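Local coordinates for protein D-hydantoinase (Ralstonia pickettii, PDB 1NFG) that probably hydrolyses, stereospecifically, the cyclic amide bond of D-hydantoin derivatives, using two zinc ions in each subunit, at residues 204-207 and 208-212; 261-264 and 265-269; 283-286 and 287-291. All coordinates share one frame; numbering follows the deposited sequence.

Interaction 1 of 3, residues 204-207 and 208-212; sequences IYHA and LSRPP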
loop_
_atom_site.group_PDB
_atom_site.type_symbol
_atom_site.label_atom_id
_atom_site.label_comp_id
_atom_site.label_asym_id
_atom_site.label_seq_id
_atom_site.Cartn_x
_atom_site.Cartn_y
_atom_site.Cartn_z
ATOM N N ILE A 204 -19.766 -25.682 -1.483
ATOM C CA ILE A 204 -18.552 -24.993 -1.056
ATOM C C ILE A 204 -17.688 -24.572 -2.229
ATOM O O ILE A 204 -17.051 -23.516 -2.204
ATOM C CB ILE A 204 -17.681 -25.878 -0.175
ATOM C CG1 ILE A 204 -18.568 -26.792 0.671
ATOM C CG2 ILE A 204 -16.790 -24.995 0.702
ATOM C CD1 ILE A 204 -17.802 -27.868 1.438
ATOM N N TYR A 205 -17.658 -25.406 -3.257
ATOM C CA TYR A 205 -16.846 -25.107 -4.420
ATOM C C TYR A 205 -17.333 -23.912 -5.218
ATOM O O TYR A 205 -16.638 -23.421 -6.107
ATOM C CB TYR A 205 -16.704 -26.367 -5.273
ATOM C CG TYR A 205 -15.921 -27.410 -4.511
ATOM C CD1 TYR A 205 -14.566 -27.214 -4.231
ATOM C CD2 TYR A 205 -16.556 -28.516 -3.947
ATOM C CE1 TYR A 205 -13.864 -28.085 -3.399
ATOM C CE2 TYR A 205 -15.861 -29.397 -3.110
ATOM C CZ TYR A 205 -14.516 -29.170 -2.839
ATOM O OH TYR A 205 -13.831 -30.007 -1.986
ATOM N N HIS A 206 -18.524 -23.429 -4.894
ATOM C CA HIS A 206 -19.023 -22.249 -5.575
ATOM C C HIS A 206 -18.128 -21.116 -5.089
ATOM O O HIS A 206 -17.717 -20.256 -5.860
ATOM C CB HIS A 206 -20.477 -21.955 -5.191
ATOM C CG HIS A 206 -20.952 -20.604 -5.635
ATOM N ND1 HIS A 206 -21.018 -20.236 -6.962
ATOM C CD2 HIS A 206 -21.346 -19.520 -4.925
ATOM C CE1 HIS A 206 -21.430 -18.984 -7.052
ATOM N NE2 HIS A 206 -21.636 -18.525 -5.830
ATOM N N ALA A 207 -17.820 -21.133 -3.796
ATOM C CA ALA A 207 -16.979 -20.107 -3.197
ATOM C C ALA A 207 -15.516 -20.270 -3.590
ATOM O O ALA A 207 -14.879 -19.321 -4.062
ATOM C CB ALA A 207 -17.119 -20.142 -1.680
ATOM N N LEU A 208 -14.984 -21.473 -3.401
ATOM C CA LEU A 208 -13.589 -21.734 -3.728
ATOM C C LEU A 208 -13.282 -21.502 -5.208
ATOM O O LEU A 208 -12.152 -21.150 -5.562
ATOM C CB LEU A 208 -13.218 -23.163 -3.335
ATOM C CG LEU A 208 -13.518 -23.513 -1.872
ATOM C CD1 LEU A 208 -13.131 -24.957 -1.596
ATOM C CD2 LEU A 208 -12.766 -22.571 -0.946
ATOM N N SER A 209 -14.280 -21.683 -6.069
ATOM C CA SER A 209 -14.069 -21.494 -7.500
ATOM C C SER A 209 -13.962 -20.022 -7.876
ATOM O O SER A 209 -13.587 -19.682 -9.000
ATOM C CB SER A 209 -15.189 -22.167 -8.312
ATOM O OG SER A 209 -16.458 -21.584 -8.074
ATOM N N ARG A 210 -14.302 -19.146 -6.938
ATOM C CA ARG A 210 -14.207 -17.716 -7.189
ATOM C C ARG A 210 -13.778 -16.965 -5.933
ATOM O O ARG A 210 -14.544 -16.210 -5.331
ATOM C CB ARG A 210 -15.529 -17.175 -7.761
ATOM C CG ARG A 210 -16.790 -17.725 -7.137
ATOM C CD ARG A 210 -17.928 -17.790 -8.156
ATOM N NE ARG A 210 -18.116 -16.543 -8.897
ATOM C CZ ARG A 210 -18.542 -16.491 -10.158
ATOM N NH1 ARG A 210 -18.819 -17.611 -10.812
ATOM N NH2 ARG A 210 -18.683 -15.329 -10.776
ATOM N N PRO A 211 -12.513 -17.163 -5.535
ATOM C CA PRO A 211 -11.893 -16.550 -4.360
ATOM C C PRO A 211 -11.689 -15.047 -4.536
ATOM O O PRO A 211 -11.761 -14.521 -5.651
ATOM C CB PRO A 211 -10.575 -17.304 -4.251
ATOM C CG PRO A 211 -10.213 -17.493 -5.685
ATOM C CD PRO A 211 -11.519 -17.950 -6.289
ATOM N N PRO A 212 -11.414 -14.343 -3.432
ATOM C CA PRO A 212 -11.192 -12.895 -3.409
ATOM C C PRO A 212 -10.395 -12.317 -4.572
ATOM O O PRO A 212 -10.720 -11.240 -5.072
ATOM C CB PRO A 212 -10.498 -12.684 -2.074
ATOM C CG PRO A 212 -11.186 -13.688 -1.203
ATOM C CD PRO A 212 -11.225 -14.920 -2.086
#
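Tyr205 and Leu208 meet on one flank of a short helical turn, where Leu208 CD1 lies 3.7 Å from Tyr205 CE1. The two side chains slant across each other, the methyl reaching the tyrosine ring obliquely. Leu208 holds its CG beside its own backbone N (chi1 -54°), which sends the branch back along the turn toward the aromatic ring. Leucine suits the spot because its branched end can cover part of a ring while its CG passes the carbonyl of Ile204. Phe195 of helix 185-197 touches both residues and widens the apolar patch.

On another side of the turn the aliphatic part of Arg210 passes the His206 ring. Arg210 CD approaches His206 CE1 at 3.9 Å, again obliquely, and the imidazole and guanidinium planes are turned 30° apart. The arginine chain bends at chi2 and chi3, and its polar end goes elsewhere, into a salt bridge from NH2 to Glu183. His206 NE2 is hydrogen-bonded to Phe285 O.

Ser209 folds its OG back on the turn, 2.7 Å from Tyr205 O and 2.9 Å from His206 O, so its single proton has two possible acceptors; a short hydroxyl side chain can reach the carbonyls of its own helix end. In the backbone the last turn tightens: Leu208 N bonds to Ile204 O at 3.1 Å, nearly straight and in the carbonyl plane, and Ser209 N to Tyr205 O, whereas Arg210 N reaches only three residues back, to Ala207 O at 2.9 Å. This passage marks the C-terminal end of helix 204-208, set beside Thr286 and Asn335 of the probable substrate site in this TIM-barrel hydrolase.

Interaction 2 of 3, residues 261-264 and 265-269; sequences TCTH and YLYLT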
loop_
_atom_site.group_PDB
_atom_site.type_symbol
_atom_site.label_atom_id
_atom_site.label_comp_id
_atom_site.label_asym_id
_atom_site.label_seq_id
_atom_site.Cartn_x
_atom_site.Cartn_y
_atom_site.Cartn_z
ATOM N N THR A 261 -21.996 -2.343 -0.444
ATOM C CA THR A 261 -21.909 -3.716 0.060
ATOM C C THR A 261 -23.346 -4.170 0.213
ATOM O O THR A 261 -24.280 -3.387 -0.014
ATOM C CB THR A 261 -21.253 -3.855 1.436
ATOM O OG1 THR A 261 -20.222 -2.883 1.576
ATOM C CG2 THR A 261 -20.632 -5.238 1.570
ATOM N N CYS A 262 -23.525 -5.423 0.609
ATOM C CA CYS A 262 -24.858 -5.943 0.762
ATOM C C CYS A 262 -24.971 -6.688 2.076
ATOM O O CYS A 262 -24.061 -7.400 2.488
ATOM C CB CYS A 262 -25.205 -6.844 -0.435
ATOM S SG CYS A 262 -25.034 -6.003 -2.063
ATOM N N THR A 263 -26.108 -6.498 2.725
ATOM C CA THR A 263 -26.404 -7.097 4.007
ATOM C C THR A 263 -25.691 -8.406 4.315
ATOM O O THR A 263 -24.962 -8.497 5.305
ATOM C CB THR A 263 -27.908 -7.325 4.135
ATOM O OG1 THR A 263 -28.602 -6.172 3.636
ATOM C CG2 THR A 263 -28.289 -7.573 5.589
ATOM N N HIS A 264 -25.889 -9.419 3.472
ATOM C CA HIS A 264 -25.287 -10.732 3.720
ATOM C C HIS A 264 -23.761 -10.769 3.789
ATOM O O HIS A 264 -23.187 -11.694 4.366
ATOM C CB HIS A 264 -25.807 -11.769 2.706
ATOM C CG HIS A 264 -25.752 -11.314 1.281
ATOM N ND1 HIS A 264 -26.481 -10.241 0.816
ATOM C CD2 HIS A 264 -25.045 -11.778 0.224
ATOM C CE1 HIS A 264 -26.222 -10.062 -0.468
ATOM N NE2 HIS A 264 -25.354 -10.980 -0.851
ATOM N N TYR A 265 -23.101 -9.770 3.219
ATOM C CA TYR A 265 -21.648 -9.727 3.264
ATOM C C TYR A 265 -21.150 -9.203 4.609
ATOM O O TYR A 265 -19.944 -9.102 4.839
ATOM C CB TYR A 265 -21.113 -8.876 2.116
ATOM C CG TYR A 265 -21.388 -9.512 0.776
ATOM C CD1 TYR A 265 -20.883 -10.777 0.469
ATOM C CD2 TYR A 265 -22.180 -8.869 -0.176
ATOM C CE1 TYR A 265 -21.160 -11.386 -0.748
ATOM C CE2 TYR A 265 -22.462 -9.469 -1.400
ATOM C CZ TYR A 265 -21.949 -10.728 -1.680
ATOM O OH TYR A 265 -22.223 -11.321 -2.893
ATOM N N LEU A 266 -22.086 -8.877 5.497
ATOM C CA LEU A 266 -21.753 -8.390 6.831
ATOM C C LEU A 266 -22.136 -9.454 7.856
ATOM O O LEU A 266 -21.914 -9.279 9.054
ATOM C CB LEU A 266 -22.535 -7.114 7.152
ATOM C CG LEU A 266 -22.397 -5.886 6.257
ATOM C CD1 LEU A 266 -23.399 -4.842 6.704
ATOM C CD2 LEU A 266 -20.980 -5.334 6.327
ATOM N N TYR A 267 -22.696 -10.562 7.385
ATOM C CA TYR A 267 -23.158 -11.597 8.291
ATOM C C TYR A 267 -22.852 -13.035 7.921
ATOM O O TYR A 267 -22.708 -13.880 8.801
ATOM C CB TYR A 267 -24.674 -11.460 8.468
ATOM C CG TYR A 267 -25.094 -10.234 9.245
ATOM C CD1 TYR A 267 -25.043 -10.223 10.635
ATOM C CD2 TYR A 267 -25.527 -9.080 8.592
ATOM C CE1 TYR A 267 -25.411 -9.104 11.361
ATOM C CE2 TYR A 267 -25.898 -7.949 9.310
ATOM C CZ TYR A 267 -25.836 -7.970 10.698
ATOM O OH TYR A 267 -26.195 -6.860 11.434
ATOM N N LEU A 268 -22.767 -13.329 6.630
ATOM C CA LEU A 268 -22.526 -14.702 6.210
ATOM C C LEU A 268 -21.083 -14.982 5.822
ATOM O O LEU A 268 -20.336 -14.074 5.460
ATOM C CB LEU A 268 -23.472 -15.048 5.058
ATOM C CG LEU A 268 -24.939 -14.683 5.336
ATOM C CD1 LEU A 268 -25.804 -15.134 4.180
ATOM C CD2 LEU A 268 -25.413 -15.335 6.626
ATOM N N THR A 269 -20.691 -16.246 5.906
ATOM C CA THR A 269 -19.325 -16.644 5.564
ATOM C C THR A 269 -19.357 -17.884 4.691
ATOM O O THR A 269 -20.340 -18.623 4.695
ATOM C CB THR A 269 -18.512 -16.984 6.808
ATOM O OG1 THR A 269 -19.048 -18.172 7.405
ATOM C CG2 THR A 269 -18.569 -15.840 7.806
#
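A tight 3-10 turn, buried in the protein, carries two neighbouring aromatic side chains, His264 and Tyr265, packed against each other just beyond strand 257-262. The two side chains run side by side, pointing the same way, with ring centroids 4.2 Å apart and planes inclined by 39°, an oblique aromatic pair. His264 CD2 sits over the middle of the tyrosine ring, while Tyr265 CD2 lies over the rim of the imidazole. The histidine gets there because its CG is placed between its backbone N and carbonyl carbon (chi1 49°), which swings the ring toward its neighbour. Cys262 adds an apolar contact from its CB to Tyr265 CD2 at 3.6 Å.

The turn leaves a parallel strand of the TIM barrel at its C-terminal end, where enzymes of this fold keep their active sites; Tyr265 lies close to the zinc ligand His237. Tyrosine suits this place because its flat ring can lie against the histidine while its OH still reaches Pro287 O, to which it bonds.

The backbone sets the curvature. Tyr265 N bonds to Cys262 O at 2.7 Å and Leu266 N to Thr263 O at 2.9 Å, successive three-residue steps. His264 O then accepts Leu268 N at 2.8 Å, and a weak bond from Tyr267 N. On the same turn Leu268 CD1 packs on His264 CB at 3.7 Å. Tyr267 brings its ring edge to Thr263 O, which lies near the ring plane, 3.4 Å from CD2, and its OH reaches Met346 O.

Interaction 3 of 3, residues 283-286 and 287-291; sequences YVFT and PPARA
Phe285 lays the far end of its ring against Ala289, four residues on, with CZ 3.8 Å from the alanine CB. With chi1 at 43° the Phe285 ring is folded in over its own backbone, on the side where the chain comes back. The single methyl of Ala289 is small enough for the backbone to come close as well, with Phe285 CE1 3.7 Å from Ala289 N. Pro287 O approaches from another direction: it lies at the ring edge, near the ring plane, 3.4 Å from Phe285 CD1. One face of the same ring carries Tyr283 O and a water, both displaced toward the rim.

That water pins the bend. It donates to Tyr283 O at 2.8 Å and to Phe285 O at 2.9 Å, and accepts from Ala289 N at 3.1 Å, so three backbone groups of a buried loop are satisfied by one molecule. Phe285 O is also approached by Pro288 CA in a C-H...O contact of 3.6 Å. Just before Phe285 in the chain, Val284 is the centre of an inverse gamma turn.

The chain turns back at a cis peptide bond between Thr286 and Pro287; proline is the residue type that most readily accepts such a bond. Thr286 turns CG2 toward Pro287 N (3.2 Å), while OG1, beside the Thr286 backbone N, bonds to Asn335 OD1. The His264 ring meets that of Phe285 edge-to-face, and Arg290 forms a salt bridge with Glu215. The cis-proline loop thus presents Thr286, beside Tyr153 and Asn335, in what is probably the substrate-binding pocket of the hydantoinase, with Pro287 close to a zinc ion.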
loop_
_atom_site.group_PDB
_atom_site.type_symbol
_atom_site.label_atom_id
_atom_site.label_comp_id
_atom_site.label_asym_id
_atom_site.label_seq_id
_atom_site.Cartn_x
_atom_site.Cartn_y
_atom_site.Cartn_z
ATOM N N TYR A 283 -26.985 -20.428 0.466
ATOM C CA TYR A 283 -25.994 -19.362 0.520
ATOM C C TYR A 283 -25.156 -19.226 -0.720
ATOM O O TYR A 283 -24.105 -18.588 -0.701
ATOM C CB TYR A 283 -25.112 -19.573 1.742
ATOM C CG TYR A 283 -25.963 -19.698 2.971
ATOM C CD1 TYR A 283 -26.479 -18.568 3.594
ATOM C CD2 TYR A 283 -26.367 -20.950 3.432
ATOM C CE1 TYR A 283 -27.382 -18.679 4.640
ATOM C CE2 TYR A 283 -27.272 -21.073 4.472
ATOM C CZ TYR A 283 -27.777 -19.933 5.069
ATOM O OH TYR A 283 -28.697 -20.045 6.080
ATOM N N VAL A 284 -25.629 -19.818 -1.807
ATOM C CA VAL A 284 -24.908 -19.723 -3.056
ATOM C C VAL A 284 -25.296 -18.435 -3.773
ATOM O O VAL A 284 -26.258 -18.396 -4.551
ATOM C CB VAL A 284 -25.193 -20.930 -3.975
ATOM C CG1 VAL A 284 -24.545 -20.712 -5.335
ATOM C CG2 VAL A 284 -24.657 -22.203 -3.339
ATOM N N PHE A 285 -24.558 -17.369 -3.475
ATOM C CA PHE A 285 -24.773 -16.082 -4.121
ATOM C C PHE A 285 -23.410 -15.596 -4.583
ATOM O O PHE A 285 -22.382 -16.137 -4.171
ATOM C CB PHE A 285 -25.438 -15.079 -3.173
ATOM C CG PHE A 285 -24.876 -15.080 -1.787
ATOM C CD1 PHE A 285 -23.629 -14.530 -1.525
ATOM C CD2 PHE A 285 -25.606 -15.628 -0.737
ATOM C CE1 PHE A 285 -23.120 -14.526 -0.237
ATOM C CE2 PHE A 285 -25.107 -15.628 0.552
ATOM C CZ PHE A 285 -23.861 -15.076 0.806
ATOM N N THR A 286 -23.403 -14.582 -5.441
ATOM C CA THR A 286 -22.163 -14.075 -5.997
ATOM C C THR A 286 -21.982 -12.566 -5.860
ATOM O O THR A 286 -22.923 -11.805 -6.069
ATOM C CB THR A 286 -22.085 -14.457 -7.489
ATOM O OG1 THR A 286 -22.090 -15.885 -7.610
ATOM C CG2 THR A 286 -20.834 -13.886 -8.140
ATOM N N PRO A 287 -20.762 -12.116 -5.504
ATOM C CA PRO A 287 -19.597 -12.963 -5.229
ATOM C C PRO A 287 -19.855 -13.864 -4.029
ATOM O O PRO A 287 -20.822 -13.666 -3.292
ATOM C CB PRO A 287 -18.490 -11.948 -4.991
ATOM C CG PRO A 287 -18.843 -10.866 -5.956
ATOM C CD PRO A 287 -20.336 -10.720 -5.720
ATOM N N PRO A 288 -18.989 -14.863 -3.807
ATOM C CA PRO A 288 -19.154 -15.795 -2.687
ATOM C C PRO A 288 -19.048 -15.160 -1.308
ATOM O O PRO A 288 -18.398 -14.130 -1.133
ATOM C CB PRO A 288 -18.028 -16.813 -2.905
ATOM C CG PRO A 288 -17.661 -16.658 -4.337
ATOM C CD PRO A 288 -17.768 -15.181 -4.563
ATOM N N ALA A 289 -19.684 -15.799 -0.329
ATOM C CA ALA A 289 -19.622 -15.341 1.049
ATOM C C ALA A 289 -18.148 -15.428 1.439
ATOM O O ALA A 289 -17.467 -16.400 1.102
ATOM C CB ALA A 289 -20.446 -16.247 1.934
ATOM N N ARG A 290 -17.656 -14.422 2.151
ATOM C CA ARG A 290 -16.258 -14.396 2.554
ATOM C C ARG A 290 -15.991 -14.918 3.966
ATOM O O ARG A 290 -16.487 -15.977 4.346
ATOM C CB ARG A 290 -15.730 -12.974 2.402
ATOM C CG ARG A 290 -15.935 -12.405 1.005
ATOM C CD ARG A 290 -15.422 -13.364 -0.058
ATOM N NE ARG A 290 -15.338 -12.731 -1.370
ATOM C CZ ARG A 290 -15.019 -13.373 -2.490
ATOM N NH1 ARG A 290 -14.753 -14.675 -2.463
ATOM N NH2 ARG A 290 -14.963 -12.711 -3.638
ATOM N N ALA A 291 -15.197 -14.183 4.741
ATOM C CA ALA A 291 -14.877 -14.594 6.106
ATOM C C ALA A 291 -15.222 -13.499 7.107
ATOM O O ALA A 291 -15.473 -12.354 6.719
ATOM C CB ALA A 291 -13.407 -14.938 6.207
HETATM O O HOH W 1 -21.746 -17.569 -1.727
#

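How the interactions relate
All three contacts are local and follow one another in series along the chain; none nests within or crosses another. Interaction 1 comes first and closes the last turn of helix 204-208 before helix 212-229 begins. Interaction 2 closes the turn at the end of strand 257-262, and interaction 3 lies in the same long connection, which runs on to helix 292-303. In space interaction 3 is the middle piece: it touches both others, whose nearest atoms are about 7 Å apart. The loop at 283-291 therefore ties the helix end at 204-212 to the strand exit at 261-269 near the zinc site of the barrel.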